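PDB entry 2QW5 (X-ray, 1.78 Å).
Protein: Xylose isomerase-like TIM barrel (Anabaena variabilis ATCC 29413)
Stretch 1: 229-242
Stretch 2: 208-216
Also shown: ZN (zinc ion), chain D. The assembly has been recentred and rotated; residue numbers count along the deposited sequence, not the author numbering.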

# COMPACT_ATOMS: atom_id res chain seq x y z
N ILE A 229 12.98 13.43 -33.56
CA ILE A 229 13.93 13.54 -32.45
C ILE A 229 14.64 12.20 -32.23
O ILE A 229 15.84 12.16 -32.08
CB ILE A 229 13.24 14.05 -31.19
CG1 ILE A 229 12.83 15.52 -31.40
CG2 ILE A 229 14.15 13.89 -29.96
CD1 ILE A 229 11.75 16.02 -30.43
N PHE A 230 13.91 11.08 -32.31
CA PHE A 230 14.51 9.75 -32.17
C PHE A 230 15.64 9.42 -33.17
O PHE A 230 16.68 8.87 -32.76
CB PHE A 230 13.42 8.70 -32.28
CG PHE A 230 13.94 7.30 -32.21
CD1 PHE A 230 14.49 6.82 -31.02
CD2 PHE A 230 13.84 6.44 -33.31
CE1 PHE A 230 14.93 5.50 -30.93
CE2 PHE A 230 14.29 5.14 -33.22
CZ PHE A 230 14.84 4.68 -32.04
N LYS A 231 15.43 9.79 -34.43
CA LYS A 231 16.42 9.64 -35.49
C LYS A 231 17.72 10.39 -35.14
O LYS A 231 18.81 9.85 -35.34
CB LYS A 231 15.82 10.07 -36.85
CG LYS A 231 16.76 9.86 -38.05
CD LYS A 231 16.19 10.24 -39.43
CE LYS A 231 17.35 10.25 -40.48
NZ LYS A 231 16.93 10.46 -41.89
N THR A 232 17.62 11.62 -34.64
CA THR A 232 18.78 12.39 -34.22
C THR A 232 19.53 11.72 -33.03
O THR A 232 20.77 11.76 -32.95
CB THR A 232 18.46 13.84 -33.78
OG1 THR A 232 17.73 13.85 -32.54
CG2 THR A 232 17.70 14.56 -34.82
N GLN A 233 18.75 11.17 -32.09
CA GLN A 233 19.32 10.47 -30.93
C GLN A 233 20.03 9.17 -31.37
O GLN A 233 21.13 8.88 -30.89
CB GLN A 233 18.22 10.19 -29.88
CG GLN A 233 17.66 11.44 -29.24
CD GLN A 233 16.37 11.23 -28.42
OE1 GLN A 233 15.51 10.39 -28.75
NE2 GLN A 233 16.22 12.05 -27.38
N VAL A 234 19.40 8.39 -32.26
CA VAL A 234 20.04 7.18 -32.81
C VAL A 234 21.38 7.49 -33.51
O VAL A 234 22.42 6.86 -33.22
CB VAL A 234 19.09 6.36 -33.76
CG1 VAL A 234 19.85 5.29 -34.49
CG2 VAL A 234 17.95 5.75 -32.98
N GLU A 235 21.36 8.47 -34.41
CA GLU A 235 22.58 8.88 -35.12
C GLU A 235 23.67 9.37 -34.14
O GLU A 235 24.83 9.04 -34.31
CB GLU A 235 22.25 9.94 -36.20
CG GLU A 235 21.34 9.39 -37.34
CD GLU A 235 20.67 10.47 -38.25
OE1 GLU A 235 20.69 11.69 -37.94
OE2 GLU A 235 20.11 10.05 -39.29
N TYR A 236 23.28 10.11 -33.11
CA TYR A 236 24.23 10.59 -32.10
C TYR A 236 24.88 9.43 -31.33
O TYR A 236 26.08 9.40 -31.13
CB TYR A 236 23.54 11.55 -31.12
CG TYR A 236 24.42 11.99 -29.99
CD1 TYR A 236 25.46 12.89 -30.22
CD2 TYR A 236 24.26 11.49 -28.69
CE1 TYR A 236 26.29 13.30 -29.18
CE2 TYR A 236 25.10 11.89 -27.64
CZ TYR A 236 26.11 12.80 -27.90
OH TYR A 236 26.95 13.21 -26.91
N LEU A 237 24.06 8.47 -30.90
CA LEU A 237 24.56 7.33 -30.14
C LEU A 237 25.55 6.51 -30.93
O LEU A 237 26.59 6.12 -30.38
CB LEU A 237 23.40 6.48 -29.58
CG LEU A 237 22.67 7.18 -28.41
CD1 LEU A 237 21.32 6.54 -28.14
CD2 LEU A 237 23.53 7.27 -27.12
N ALA A 238 25.21 6.20 -32.18
CA ALA A 238 26.08 5.41 -33.08
C ALA A 238 27.41 6.15 -33.32
O ALA A 238 28.47 5.54 -33.27
CB ALA A 238 25.38 5.10 -34.38
N GLN A 239 27.33 7.47 -33.55
CA GLN A 239 28.53 8.33 -33.69
C GLN A 239 29.44 8.21 -32.46
O GLN A 239 30.65 8.11 -32.60
CB GLN A 239 28.12 9.79 -33.91
CG GLN A 239 29.21 10.88 -33.70
CD GLN A 239 28.65 12.12 -33.00
OE1 GLN A 239 29.20 12.57 -31.98
NE2 GLN A 239 27.51 12.65 -33.51
N GLN A 240 28.84 8.23 -31.27
CA GLN A 240 29.57 8.16 -30.01
C GLN A 240 30.07 6.76 -29.67
O GLN A 240 30.82 6.60 -28.72
CB GLN A 240 28.67 8.66 -28.87
CG GLN A 240 28.33 10.13 -28.97
CD GLN A 240 29.49 11.01 -28.51
OE1 GLN A 240 29.85 10.99 -27.33
NE2 GLN A 240 30.05 11.78 -29.42
N GLY A 241 29.62 5.76 -30.43
CA GLY A 241 29.93 4.37 -30.20
C GLY A 241 29.23 3.85 -28.96
O GLY A 241 29.79 3.00 -28.28
N ARG A 242 28.00 4.32 -28.68
CA ARG A 242 27.23 3.94 -27.49
C ARG A 242 25.89 3.23 -27.72
O ARG A 242 25.14 3.06 -26.76
CB ARG A 242 27.03 5.18 -26.61
CG ARG A 242 28.28 5.52 -25.88
CD ARG A 242 28.20 6.80 -25.13
NE ARG A 242 28.78 6.63 -23.80
CZ ARG A 242 29.15 7.59 -22.96
NH1 ARG A 242 29.08 8.87 -23.27
NH2 ARG A 242 29.63 7.23 -21.79
ZN ZN D . 13.54 -4.01 -22.15
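Stretch 2, residues 208-216: SKQVGVVID

Arg242 makes most of the hydrogen bonds between the stretches. Its backbone O accepts a hydrogen bond from the backbone N of Val213, at 2.8 Å from Arg242 O to Val213 N. Its side chain reaches back toward the start of stretch 2. There Arg242 NE donates to Val211 O at 2.8 Å, and Arg242 NH2 adds a weak bond to the same Val211 O at 3.3 Å. A second weak bond runs from Arg242 NH2 to Ser208 O at 2.9 Å. Ser208 O also takes the backbone bond of a type I turn, 3.1 Å from Val211 N. The guanidinium thus binds carbonyls of the first and last residues of the turn.

Lys209 supplies a further link. Lys209 NZ donates to Gln240 O at 3.0 Å. The aliphatic part of the same side chain covers one face of the Arg242 guanidinium, with Lys209 CD 3.8 Å from Arg242 NE. Water 1 joins the backbones nearby, donating to Gly241 O at 2.9 Å and weakly to Lys209 O at 3.3 Å.

Residues 208-210 are loop or turn, and residues 211-216 are an extended strand. Stretch 1 is helical through most of its length. Gly241 leaves the helix with positive phi, in a Schellman motif: Arg242 N bonds to Leu237 O at 2.8 Å and Gly241 N to Ala238 O at 3.1 Å. This turn brings Arg242 beside the strand. Arg242 CA and Gly212 CA are only 4.2 Å apart, and Gly212 CA makes a CA-H...O contact of 3.4 Å with Arg242 O. An ideal CB on Gly212 would lie 2.4 Å from Arg242 O, a clash.

Helix and strand run roughly antiparallel. The angle between their directions is 144°, the signed crossing angle is -144°, and their axes approach to 9.8 Å. Apolar side chains pack between them. Val213 and Ile215 point toward the helix, while Val214, between them, points away, as expected for alternation along a strand. Leu237 points toward the strand and packs its CD1 3.6 Å from Val213 CG2. The same Leu237 CD1 is 4.4 Å from Ile215 CD1.

Ile215 also meets earlier parts of the helix. Ile215 CD1 lies 4.0 Å from Val234 CG2. Ile215 CG2 lies 3.7 Å from Phe230 CE1, at the edge of the ring. At the end of the strand, Asp216 does not touch stretch 1; Asp216 OD2 binds the zinc ion ZN at 2.3 Å.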

# COMPACT_ATOMS: atom_id res chain seq x y z
N SER A 208 33.76 6.77 -19.99
CA SER A 208 33.78 5.47 -20.65
C SER A 208 32.66 5.15 -21.67
O SER A 208 31.48 5.00 -21.30
CB SER A 208 33.82 4.37 -19.61
OG SER A 208 33.73 3.11 -20.26
N LYS A 209 33.06 4.94 -22.93
CA LYS A 209 32.14 4.58 -24.01
C LYS A 209 31.68 3.11 -23.90
O LYS A 209 30.77 2.68 -24.61
CB LYS A 209 32.78 4.80 -25.39
CG LYS A 209 33.17 6.23 -25.72
CD LYS A 209 32.03 7.26 -25.63
CE LYS A 209 32.46 8.62 -26.27
NZ LYS A 209 33.01 8.42 -27.71
N GLN A 210 32.33 2.34 -23.03
CA GLN A 210 31.90 0.97 -22.71
C GLN A 210 30.48 1.05 -22.08
O GLN A 210 29.73 0.06 -22.09
CB GLN A 210 32.88 0.33 -21.73
CG GLN A 210 32.81 -1.20 -21.65
CD GLN A 210 33.25 -1.92 -22.93
OE1 GLN A 210 33.78 -1.31 -23.85
NE2 GLN A 210 33.10 -3.26 -22.96
N VAL A 211 30.16 2.21 -21.47
CA VAL A 211 28.85 2.50 -20.89
C VAL A 211 28.00 3.18 -21.95
O VAL A 211 28.19 4.34 -22.29
CB VAL A 211 28.93 3.37 -19.62
CG1 VAL A 211 27.49 3.63 -19.05
CG2 VAL A 211 29.85 2.71 -18.54
N GLY A 212 27.04 2.44 -22.49
CA GLY A 212 26.14 2.95 -23.52
C GLY A 212 24.69 2.62 -23.24
O GLY A 212 24.24 2.62 -22.08
N VAL A 213 23.95 2.35 -24.32
CA VAL A 213 22.50 2.20 -24.21
C VAL A 213 21.94 0.98 -24.90
O VAL A 213 22.52 0.45 -25.85
CB VAL A 213 21.75 3.45 -24.80
CG1 VAL A 213 22.44 4.73 -24.39
CG2 VAL A 213 21.68 3.43 -26.28
N VAL A 214 20.78 0.57 -24.39
CA VAL A 214 19.89 -0.33 -25.11
C VAL A 214 18.67 0.55 -25.42
O VAL A 214 18.22 1.31 -24.54
CB VAL A 214 19.48 -1.58 -24.32
CG1 VAL A 214 19.06 -1.26 -22.86
CG2 VAL A 214 18.40 -2.32 -25.10
N ILE A 215 18.18 0.48 -26.66
CA ILE A 215 16.93 1.12 -27.05
C ILE A 215 15.92 -0.02 -27.19
O ILE A 215 16.14 -0.91 -28.00
CB ILE A 215 17.02 1.92 -28.37
CG1 ILE A 215 18.14 2.98 -28.31
CG2 ILE A 215 15.64 2.60 -28.67
CD1 ILE A 215 18.34 3.65 -29.63
N ASP A 216 14.86 0.04 -26.38
CA ASP A 216 13.74 -0.93 -26.34
C ASP A 216 12.55 -0.16 -26.92
O ASP A 216 12.20 0.93 -26.39
CB ASP A 216 13.52 -1.34 -24.90
CG ASP A 216 12.25 -2.19 -24.67
OD1 ASP A 216 11.17 -1.86 -25.18
OD2 ASP A 216 12.35 -3.15 -23.90
O HOH W 1 32.32 1.96 -27.44
O HOH W 2 12.26 -3.90 -20.58